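Long-range contacts in uncharacterized protein (Bacteroides uniformis, PDB 4K61), which is of unknown function but belongs to the DUF2874 family of putative beta-lactamase-inhibitor-like, PepSY-like proteins: residues K14-A19 and A33-N38; Q55-E60 and W88-K93; K110-F115 and R123-T128. All coordinates share one frame; numbering follows the deposited sequence. Where two conformers were deposited one is given.

Interaction 1: K14-A19 and A33-N38; sequences KMYPTA and ADFLMN
The side chains of Y16 and F35 cross at about a right angle, and the terminal methyl of M37 and the methyl of A19 fill in beside them. Y16 presents one face to F35, whose CE2 lies over that face but shifted toward the rim. The closest approach of the two rings is Y16 CD2 to F35 CZ at 3.7 Å, and their planes meet obliquely at 56°. F35 reaches this place with CG lodged between its own backbone N and carbonyl carbon (chi1 56°), which turns the ring toward the residues after the helix.

M37, a selenomethionine, crosses the Y16 side chain at a slant. Its chain leaves the backbone with CG anti to N (chi1 -166°) and then bends at chi2 and chi3, curling the terminal methyl back onto the tyrosine, where M37 CE sits 3.5 Å from Y16 CD1. The selenium is 4.9 Å from the centroid of the Y16 ring and well off its normal, an oblique Met-aromatic contact. A19 closes the group: its CB lies 3.8 Å from F35 CD2, an off-centre CH-pi approach, and 3.9 Å from M37 CE.

The backbone of 14-19 sets up this grouping. Y16 is the first residue to leave helical geometry, and a type I turn, with A19 N bonded to Y16 O at 3.0 Å, brings A19 round to the same side as the tyrosine ring. L12 and V44 also pack on F35. This is apolar packing of a helix end on a sheet: the exit of helix 6-15 is laid against strand 30-37 of the antiparallel sheet.

Interaction 2: Q55-E60 and W88-K93; sequences QQTDWE and WVQFPK
The indoles of W59 and W88 run alongside each other, their planes only 13° apart but offset until little of one ring covers the other. On one face of W59 sits W88 CB, a CH-pi contact 3.5 Å from the centroid of the six-membered ring and nearly on its normal. With CG anti to the backbone N (chi1 -179°), the W88 indole continues from there across the same face. In return, one face of W88 receives the far corner of W59, where W59 CH2 is 3.4 Å from W88 CE3. V98 of the adjoining strand touches both tryptophans.

The two segments pair as antiparallel strands. Q55 with Q90 and T57 with W88 are hydrogen-bonded pairs, all four side chains on one face of the sheet, over which W59 folds. Q56 and V89, a non-hydrogen-bonded pair, point to the opposite face, with Q56 CG against V89 CG2.

The side chains of Q55 and Q90 lie abreast, and Q55 NE2 gives a hydrogen bond of 3.1 Å to Q90 OE1. It is bent, 135° at the hydrogen, and the donor stands above the carbonyl plane of Q90. Q55 OE1 has its own partner, Y16. One water accepts from T57 OG1 at 2.7 Å, and donates to Q90 OE1, also at 2.7 Å, and to W88 O at 2.9 Å. Q90 OE1 thus receives an amide N-H and a water, and W88 O receives T57 N and the same water, so the polar groups beside the indole pair are each held by several bonds.

Interaction 3: K110-F115 and R123-T128; sequences KYQILF and RARNVT
Y111 against N126 and Q112 against R125 mark the two faces of a beta hairpin, in which strand 110-115 pairs with strand 121-126, the last strand of the antiparallel sheet.

The backbone bonds come first. Q112 and R125 bond to each other through both N-H and C=O groups, and L114 N reaches R123 O in a nearly straight bond of 2.9 Å. Where the second strand ends, V127 N still donates to K110 O.

Among polar side chains, R125 and Q112 run side by side. R125 NH2 donates to Q112 OE1 at 3.0 Å, the oxygen lying at the edge of the guanidinium, 2° from its plane. A bend at chi3 (-53°) swings the arginine head back toward the glutamine. One water donates to Q112 O and OE1 and accepts from R125 NE, so OE1 takes two donors. Second partners extend the pair: Q112 NE2 bonds to P133 and R125 NH2 to T138, reaching the C-terminal region.

Apolar and ring contacts follow. The Y111 ring crosses N126 obliquely, its CE1 3.9 Å from N126 CB, and Y78 meets the same ring edge-to-face; I113 and A124 lie on this side. On the face of Q112 and R125, L114 CD1 rests against R123 CB. V127, just past the strand, packs its CG1 on Q112 CB at 3.8 Å.

N126 OD1 accepts from T128 N at 3.0 Å, which makes an Asx turn. The same oxygen also accepts from T128 OG1 at 2.7 Å, while T128 OG1 itself takes the bond from K110 N at 2.9 Å.

How the interactions relate
All three contacts reach one antiparallel sheet and follow one another along the chain. Interactions 1 and 2 touch directly: Y16 OH lies 2.6 Å from Q55 OE1, a probable hydrogen bond that links the helix exit to the central strand pair, and M15 CE packs 4.0 Å from the same oxygen. Their centres are 13 Å apart. Interaction 3 sits at the last strand, with nearest atoms about 6 Å from interaction 2, and strand 97-103 lies between them in the sheet order. Interactions 1 and 3 are on opposite sides of the chain's centre, their own centres about 28 Å apart. With the function unknown, the sheet is what relates the three.

Interaction 1: K14-A19 and A33-N38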
loop_
_atom_site.group_PDB
_atom_site.type_symbol
_atom_site.label_atom_id
_atom_site.label_comp_id
_atom_site.label_asym_id
_atom_site.label_seq_id
_atom_site.Cartn_x
_atom_site.Cartn_y
_atom_site.Cartn_z
ATOM N N LYS A 14 15.721 10.889 -7.371
ATOM C CA LYS A 14 16.767 10.627 -6.386
ATOM C C LYS A 14 16.626 9.276 -5.655
ATOM O O LYS A 14 17.620 8.561 -5.469
ATOM C CB LYS A 14 16.800 11.787 -5.394
ATOM C CG LYS A 14 17.895 11.732 -4.347
ATOM C CD LYS A 14 17.956 13.070 -3.619
ATOM C CE LYS A 14 18.540 12.940 -2.226
ATOM N NZ LYS A 14 20.012 12.727 -2.290
HETATM N N MSE A 15 15.410 8.920 -5.234
HETATM C CA MSE A 15 15.147 7.633 -4.555
HETATM C C MSE A 15 15.330 6.489 -5.527
HETATM O O MSE A 15 15.816 5.450 -5.176
HETATM C CB MSE A 15 13.701 7.571 -4.020
HETATM C CG MSE A 15 13.470 8.370 -2.751
HETATM SE SE MSE A 15 11.498 8.374 -2.472
HETATM C CE MSE A 15 11.319 6.635 -1.633
ATOM N N TYR A 16 14.871 6.674 -6.756
ATOM C CA TYR A 16 14.816 5.624 -7.767
ATOM C C TYR A 16 15.313 6.139 -9.098
ATOM O O TYR A 16 14.529 6.528 -9.977
ATOM C CB TYR A 16 13.373 5.133 -7.899
ATOM C CG TYR A 16 12.911 4.359 -6.696
ATOM C CD1 TYR A 16 13.455 3.091 -6.426
ATOM C CD2 TYR A 16 11.907 4.832 -5.874
ATOM C CE1 TYR A 16 13.039 2.352 -5.341
ATOM C CE2 TYR A 16 11.494 4.115 -4.764
ATOM C CZ TYR A 16 12.063 2.889 -4.493
ATOM O OH TYR A 16 11.656 2.132 -3.419
ATOM N N PRO A 17 16.644 6.132 -9.307
ATOM C CA PRO A 17 17.185 6.673 -10.559
ATOM C C PRO A 17 16.724 5.977 -11.813
ATOM O O PRO A 17 16.785 6.568 -12.874
ATOM C CB PRO A 17 18.717 6.508 -10.414
ATOM C CG PRO A 17 18.899 5.603 -9.251
ATOM C CD PRO A 17 17.686 5.713 -8.378
ATOM N N THR A 18 16.277 4.729 -11.709
ATOM C CA THR A 18 15.807 4.034 -12.883
ATOM C C THR A 18 14.285 3.967 -12.999
ATOM O O THR A 18 13.786 3.289 -13.894
ATOM C CB THR A 18 16.368 2.614 -12.949
ATOM O OG1 THR A 18 15.805 1.813 -11.911
ATOM C CG2 THR A 18 17.911 2.644 -12.806
ATOM N N ALA A 19 13.550 4.639 -12.119
ATOM C CA ALA A 19 12.096 4.696 -12.279
ATOM C C ALA A 19 11.783 5.444 -13.558
ATOM O O ALA A 19 12.397 6.473 -13.861
ATOM C CB ALA A 19 11.443 5.375 -11.115
ATOM N N ALA A 33 3.323 8.974 -7.033
ATOM C CA ALA A 33 4.000 8.391 -8.171
ATOM C C ALA A 33 3.711 6.924 -8.236
ATOM O O ALA A 33 3.853 6.217 -7.243
ATOM C CB ALA A 33 5.503 8.604 -8.085
ATOM N N ASP A 34 3.279 6.473 -9.412
ATOM C CA ASP A 34 3.025 5.076 -9.660
ATOM C C ASP A 34 3.939 4.633 -10.784
ATOM O O ASP A 34 3.971 5.213 -11.873
ATOM C CB ASP A 34 1.574 4.809 -10.056
ATOM C CG ASP A 34 1.331 3.362 -10.275
ATOM O OD1 ASP A 34 1.438 2.597 -9.280
ATOM O OD2 ASP A 34 1.101 2.962 -11.420
ATOM N N PHE A 35 4.662 3.568 -10.510
ATOM C CA PHE A 35 5.688 3.107 -11.421
ATOM C C PHE A 35 6.055 1.684 -11.096
ATOM O O PHE A 35 5.775 1.171 -10.016
ATOM C CB PHE A 35 6.944 4.005 -11.360
ATOM C CG PHE A 35 7.536 4.136 -9.983
ATOM C CD1 PHE A 35 7.010 5.022 -9.090
ATOM C CD2 PHE A 35 8.584 3.348 -9.578
ATOM C CE1 PHE A 35 7.546 5.141 -7.814
ATOM C CE2 PHE A 35 9.144 3.464 -8.310
ATOM C CZ PHE A 35 8.617 4.361 -7.422
ATOM N N LEU A 36 6.694 1.050 -12.055
ATOM C CA LEU A 36 7.191 -0.287 -11.873
ATOM C C LEU A 36 8.600 -0.326 -11.308
ATOM O O LEU A 36 9.464 0.414 -11.757
ATOM C CB LEU A 36 7.168 -0.944 -13.256
ATOM C CG LEU A 36 6.428 -2.243 -13.403
ATOM C CD1 LEU A 36 5.075 -2.147 -12.707
ATOM C CD2 LEU A 36 6.309 -2.521 -14.890
HETATM N N MSE A 37 8.842 -1.197 -10.329
HETATM C CA MSE A 37 10.179 -1.450 -9.794
HETATM C C MSE A 37 10.391 -2.940 -9.769
HETATM O O MSE A 37 9.759 -3.676 -8.993
HETATM C CB MSE A 37 10.249 -0.695 -8.454
HETATM C CG MSE A 37 11.616 -0.521 -7.876
HETATM SE SE MSE A 37 12.894 0.219 -9.175
HETATM C CE MSE A 37 12.089 1.900 -9.438
ATOM N N ASN A 38 11.296 -3.442 -10.605
ATOM C CA ASN A 38 11.553 -4.869 -10.694
ATOM C C ASN A 38 10.307 -5.695 -10.894
ATOM O O ASN A 38 10.175 -6.778 -10.347
ATOM C CB ASN A 38 12.281 -5.375 -9.438
ATOM C CG ASN A 38 13.763 -5.537 -9.651
ATOM O OD1 ASN A 38 14.303 -5.150 -10.683
ATOM N ND2 ASN A 38 14.419 -6.149 -8.687
#

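Interaction 2: Q55-E60 and W88-K93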
loop_
_atom_site.group_PDB
_atom_site.type_symbol
_atom_site.label_atom_id
_atom_site.label_comp_id
_atom_site.label_asym_id
_atom_site.label_seq_id
_atom_site.Cartn_x
_atom_site.Cartn_y
_atom_site.Cartn_z
ATOM N N GLN A 55 5.403 4.498 1.098
ATOM C CA GLN A 55 5.608 3.736 -0.110
ATOM C C GLN A 55 4.834 2.432 -0.004
ATOM O O GLN A 55 4.749 1.851 1.063
ATOM C CB GLN A 55 7.078 3.407 -0.295
ATOM C CG GLN A 55 7.368 2.453 -1.459
ATOM C CD GLN A 55 8.859 2.282 -1.642
ATOM O OE1 GLN A 55 9.516 3.101 -2.282
ATOM N NE2 GLN A 55 9.405 1.235 -1.055
ATOM N N GLN A 56 4.257 2.019 -1.112
ATOM C CA GLN A 56 3.557 0.764 -1.183
ATOM C C GLN A 56 4.100 -0.064 -2.313
ATOM O O GLN A 56 4.269 0.402 -3.441
ATOM C CB GLN A 56 2.065 0.986 -1.354
ATOM C CG GLN A 56 1.415 1.607 -0.125
ATOM C CD GLN A 56 -0.062 1.858 -0.300
ATOM O OE1 GLN A 56 -0.681 1.483 -1.296
ATOM N NE2 GLN A 56 -0.646 2.521 0.684
ATOM N N THR A 57 4.337 -1.336 -2.011
ATOM C CA THR A 57 4.679 -2.306 -3.050
ATOM C C THR A 57 3.550 -3.324 -3.156
ATOM O O THR A 57 3.108 -3.917 -2.165
ATOM C CB THR A 57 5.980 -3.024 -2.666
ATOM O OG1 THR A 57 7.012 -2.049 -2.499
ATOM C CG2 THR A 57 6.401 -4.025 -3.701
ATOM N N ASP A 58 3.043 -3.470 -4.370
ATOM C CA ASP A 58 1.918 -4.346 -4.638
ATOM C C ASP A 58 2.458 -5.727 -4.841
ATOM O O ASP A 58 2.914 -6.091 -5.905
ATOM C CB ASP A 58 1.150 -3.869 -5.863
ATOM C CG ASP A 58 -0.120 -4.660 -6.106
ATOM O OD1 ASP A 58 -0.371 -5.637 -5.384
ATOM O OD2 ASP A 58 -0.875 -4.299 -7.036
ATOM N N TRP A 59 2.402 -6.500 -3.773
ATOM C CA TRP A 59 2.898 -7.851 -3.785
ATOM C C TRP A 59 1.976 -8.803 -4.525
ATOM O O TRP A 59 2.419 -9.824 -5.023
ATOM C CB TRP A 59 3.089 -8.332 -2.350
ATOM C CG TRP A 59 4.428 -8.015 -1.727
ATOM C CD1 TRP A 59 5.620 -7.756 -2.369
ATOM C CD2 TRP A 59 4.739 -8.059 -0.345
ATOM N NE1 TRP A 59 6.623 -7.559 -1.447
ATOM C CE2 TRP A 59 6.119 -7.770 -0.203
ATOM C CE3 TRP A 59 3.992 -8.345 0.797
ATOM C CZ2 TRP A 59 6.752 -7.724 1.043
ATOM C CZ3 TRP A 59 4.592 -8.262 2.011
ATOM C CH2 TRP A 59 5.978 -7.974 2.139
ATOM N N GLU A 60 0.696 -8.458 -4.592
ATOM C CA GLU A 60 -0.338 -9.181 -5.314
ATOM C C GLU A 60 -0.800 -10.483 -4.647
ATOM O O GLU A 60 -2.016 -10.703 -4.520
ATOM C CB GLU A 60 0.028 -9.395 -6.782
ATOM C CG GLU A 60 -0.267 -8.168 -7.611
ATOM C CD GLU A 60 0.326 -8.239 -8.995
ATOM O OE1 GLU A 60 0.206 -9.306 -9.640
ATOM O OE2 GLU A 60 0.897 -7.220 -9.431
ATOM N N TRP A 88 2.729 -4.291 0.687
ATOM C CA TRP A 88 3.754 -3.954 1.653
ATOM C C TRP A 88 3.881 -2.458 1.796
ATOM O O TRP A 88 4.220 -1.756 0.846
ATOM C CB TRP A 88 5.085 -4.565 1.187
ATOM C CG TRP A 88 6.290 -4.383 2.023
ATOM C CD1 TRP A 88 7.505 -3.892 1.618
ATOM C CD2 TRP A 88 6.455 -4.775 3.384
ATOM N NE1 TRP A 88 8.411 -3.936 2.640
ATOM C CE2 TRP A 88 7.800 -4.467 3.746
ATOM C CE3 TRP A 88 5.604 -5.356 4.337
ATOM C CZ2 TRP A 88 8.305 -4.726 5.003
ATOM C CZ3 TRP A 88 6.122 -5.594 5.621
ATOM C CH2 TRP A 88 7.465 -5.296 5.922
ATOM N N VAL A 89 3.538 -1.965 2.975
ATOM C CA VAL A 89 3.458 -0.541 3.236
ATOM C C VAL A 89 4.638 -0.133 4.116
ATOM O O VAL A 89 4.814 -0.627 5.257
ATOM C CB VAL A 89 2.149 -0.191 3.960
ATOM C CG1 VAL A 89 2.029 1.314 4.116
ATOM C CG2 VAL A 89 0.944 -0.760 3.246
ATOM N N GLN A 90 5.412 0.822 3.616
ATOM C CA GLN A 90 6.589 1.317 4.319
ATOM C C GLN A 90 6.522 2.835 4.505
ATOM O O GLN A 90 5.823 3.571 3.757
ATOM C CB GLN A 90 7.844 0.956 3.525
ATOM C CG GLN A 90 8.083 -0.544 3.341
ATOM C CD GLN A 90 9.280 -0.809 2.433
ATOM O OE1 GLN A 90 9.158 -0.820 1.214
ATOM N NE2 GLN A 90 10.437 -0.962 3.028
ATOM N N PHE A 91 7.232 3.272 5.524
ATOM C CA PHE A 91 7.216 4.664 6.007
ATOM C C PHE A 91 8.617 5.065 6.414
ATOM O O PHE A 91 9.423 4.219 6.811
ATOM C CB PHE A 91 6.345 4.807 7.250
ATOM C CG PHE A 91 4.964 4.282 7.118
ATOM C CD1 PHE A 91 3.980 5.016 6.488
ATOM C CD2 PHE A 91 4.632 3.050 7.669
ATOM C CE1 PHE A 91 2.695 4.539 6.394
ATOM C CE2 PHE A 91 3.356 2.570 7.583
ATOM C CZ PHE A 91 2.379 3.296 6.941
ATOM N N PRO A 92 8.909 6.387 6.386
ATOM C CA PRO A 92 10.252 6.791 6.724
ATOM C C PRO A 92 10.566 6.601 8.197
ATOM O O PRO A 92 11.704 6.305 8.527
ATOM C CB PRO A 92 10.301 8.272 6.316
ATOM C CG PRO A 92 8.883 8.700 6.208
ATOM C CD PRO A 92 8.116 7.481 5.804
ATOM N N LYS A 93 9.566 6.727 9.071
ATOM C CA LYS A 93 9.820 6.684 10.517
ATOM C C LYS A 93 8.946 5.732 11.330
ATOM O O LYS A 93 9.052 5.703 12.543
ATOM C CB LYS A 93 9.676 8.093 11.100
ATOM C CG LYS A 93 10.617 9.103 10.465
ATOM C CD LYS A 93 10.469 10.487 11.075
ATOM C CE LYS A 93 11.275 11.511 10.296
ATOM N NZ LYS A 93 11.285 12.825 11.009
HETATM O O HOH W 1 6.841 -0.862 -0.079
#

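Interaction 3: K110-F115 and R123-T128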
loop_
_atom_site.group_PDB
_atom_site.type_symbol
_atom_site.label_atom_id
_atom_site.label_comp_id
_atom_site.label_asym_id
_atom_site.label_seq_id
_atom_site.Cartn_x
_atom_site.Cartn_y
_atom_site.Cartn_z
ATOM N N LYS A 110 -15.997 -6.471 1.649
ATOM C CA LYS A 110 -14.539 -6.454 1.612
ATOM C C LYS A 110 -13.973 -5.994 2.964
ATOM O O LYS A 110 -14.517 -5.062 3.565
ATOM C CB LYS A 110 -14.056 -5.556 0.495
ATOM C CG LYS A 110 -14.412 -6.101 -0.900
ATOM C CD LYS A 110 -14.090 -5.120 -2.004
ATOM C CE LYS A 110 -13.964 -5.727 -3.396
ATOM N NZ LYS A 110 -14.876 -6.877 -3.605
ATOM N N TYR A 111 -12.923 -6.666 3.416
ATOM C CA TYR A 111 -12.204 -6.280 4.637
ATOM C C TYR A 111 -10.757 -5.992 4.322
ATOM O O TYR A 111 -10.152 -6.635 3.433
ATOM C CB TYR A 111 -12.249 -7.374 5.712
ATOM C CG TYR A 111 -13.629 -7.701 6.201
ATOM C CD1 TYR A 111 -14.290 -6.852 7.093
ATOM C CD2 TYR A 111 -14.289 -8.836 5.775
ATOM C CE1 TYR A 111 -15.584 -7.119 7.533
ATOM C CE2 TYR A 111 -15.577 -9.126 6.226
ATOM C CZ TYR A 111 -16.215 -8.264 7.103
ATOM O OH TYR A 111 -17.482 -8.549 7.535
ATOM N N GLN A 112 -10.209 -5.009 5.013
ATOM C CA GLN A 112 -8.798 -4.734 4.976
ATOM C C GLN A 112 -8.204 -5.010 6.350
ATOM O O GLN A 112 -8.656 -4.432 7.367
ATOM C CB GLN A 112 -8.540 -3.307 4.587
ATOM C CG GLN A 112 -7.058 -2.931 4.572
ATOM C CD GLN A 112 -6.894 -1.422 4.468
ATOM O OE1 GLN A 112 -7.066 -0.678 5.458
ATOM N NE2 GLN A 112 -6.556 -0.969 3.282
ATOM N N ILE A 113 -7.179 -5.841 6.379
ATOM C CA ILE A 113 -6.526 -6.228 7.634
ATOM C C ILE A 113 -5.063 -5.789 7.580
ATOM O O ILE A 113 -4.341 -6.091 6.609
ATOM C CB ILE A 113 -6.614 -7.771 7.832
ATOM C CG1 ILE A 113 -8.051 -8.297 7.645
ATOM C CG2 ILE A 113 -6.116 -8.156 9.216
ATOM C CD1 ILE A 113 -8.305 -8.927 6.295
ATOM N N LEU A 114 -4.624 -5.092 8.631
ATOM C CA LEU A 114 -3.263 -4.579 8.740
ATOM C C LEU A 114 -2.495 -5.421 9.748
ATOM O O LEU A 114 -2.928 -5.580 10.866
ATOM C CB LEU A 114 -3.268 -3.131 9.143
ATOM C CG LEU A 114 -4.121 -2.189 8.308
ATOM C CD1 LEU A 114 -3.912 -0.761 8.812
ATOM C CD2 LEU A 114 -3.804 -2.305 6.821
ATOM N N PHE A 115 -1.389 -6.003 9.273
ATOM C CA PHE A 115 -0.523 -6.830 10.065
ATOM C C PHE A 115 0.834 -6.149 10.252
ATOM O O PHE A 115 1.362 -5.527 9.312
ATOM C CB PHE A 115 -0.241 -8.142 9.343
ATOM C CG PHE A 115 -1.428 -9.027 9.155
ATOM C CD1 PHE A 115 -2.235 -8.911 8.034
ATOM C CD2 PHE A 115 -1.721 -10.014 10.093
ATOM C CE1 PHE A 115 -3.298 -9.786 7.840
ATOM C CE2 PHE A 115 -2.795 -10.847 9.930
ATOM C CZ PHE A 115 -3.585 -10.751 8.803
ATOM N N ARG A 123 -5.179 -3.658 13.014
ATOM C CA ARG A 123 -6.453 -3.039 12.656
ATOM C C ARG A 123 -7.128 -3.896 11.581
ATOM O O ARG A 123 -6.459 -4.553 10.761
ATOM C CB ARG A 123 -6.205 -1.639 12.114
ATOM C CG ARG A 123 -7.421 -0.734 12.082
ATOM C CD ARG A 123 -7.016 0.635 11.582
ATOM N NE ARG A 123 -7.947 1.667 11.964
ATOM C CZ ARG A 123 -7.831 2.950 11.640
ATOM N NH1 ARG A 123 -6.804 3.364 10.884
ATOM N NH2 ARG A 123 -8.745 3.819 12.061
ATOM N N ALA A 124 -8.446 -3.908 11.612
ATOM C CA ALA A 124 -9.230 -4.507 10.517
ATOM C C ALA A 124 -10.444 -3.634 10.317
ATOM O O ALA A 124 -11.054 -3.149 11.291
ATOM C CB ALA A 124 -9.631 -5.935 10.846
ATOM N N ARG A 125 -10.834 -3.448 9.062
ATOM C CA ARG A 125 -11.955 -2.609 8.725
ATOM C C ARG A 125 -12.774 -3.189 7.587
ATOM O O ARG A 125 -12.212 -3.816 6.678
ATOM C CB ARG A 125 -11.467 -1.246 8.304
ATOM C CG ARG A 125 -10.950 -0.440 9.499
ATOM C CD ARG A 125 -10.567 0.975 9.095
ATOM N NE ARG A 125 -9.640 0.942 7.977
ATOM C CZ ARG A 125 -9.369 1.989 7.210
ATOM N NH1 ARG A 125 -9.924 3.169 7.479
ATOM N NH2 ARG A 125 -8.520 1.863 6.189
ATOM N N ASN A 126 -14.073 -2.958 7.672
ATOM C CA ASN A 126 -14.955 -3.220 6.543
ATOM C C ASN A 126 -14.754 -2.073 5.574
ATOM O O ASN A 126 -15.145 -0.925 5.848
ATOM C CB ASN A 126 -16.387 -3.325 7.018
ATOM C CG ASN A 126 -17.343 -3.657 5.904
ATOM O OD1 ASN A 126 -17.158 -3.214 4.771
ATOM N ND2 ASN A 126 -18.413 -4.376 6.242
ATOM N N VAL A 127 -14.193 -2.367 4.422
ATOM C CA VAL A 127 -13.887 -1.331 3.435
ATOM C C VAL A 127 -14.778 -1.400 2.197
ATOM O O VAL A 127 -14.450 -0.782 1.185
ATOM C CB VAL A 127 -12.395 -1.337 3.010
ATOM C CG1 VAL A 127 -11.516 -0.966 4.192
ATOM C CG2 VAL A 127 -11.940 -2.673 2.401
ATOM N N THR A 128 -15.846 -2.179 2.271
ATOM C CA THR A 128 -16.797 -2.352 1.168
ATOM C C THR A 128 -17.169 -1.028 0.516
ATOM O O THR A 128 -17.244 -0.932 -0.713
ATOM C CB THR A 128 -18.070 -3.032 1.652
ATOM O OG1 THR A 128 -17.736 -4.244 2.325
ATOM C CG2 THR A 128 -19.016 -3.340 0.494
HETATM O O HOH W 2 -18.496 -5.885 9.006
HETATM O O HOH W 3 -7.819 -1.657 8.122
#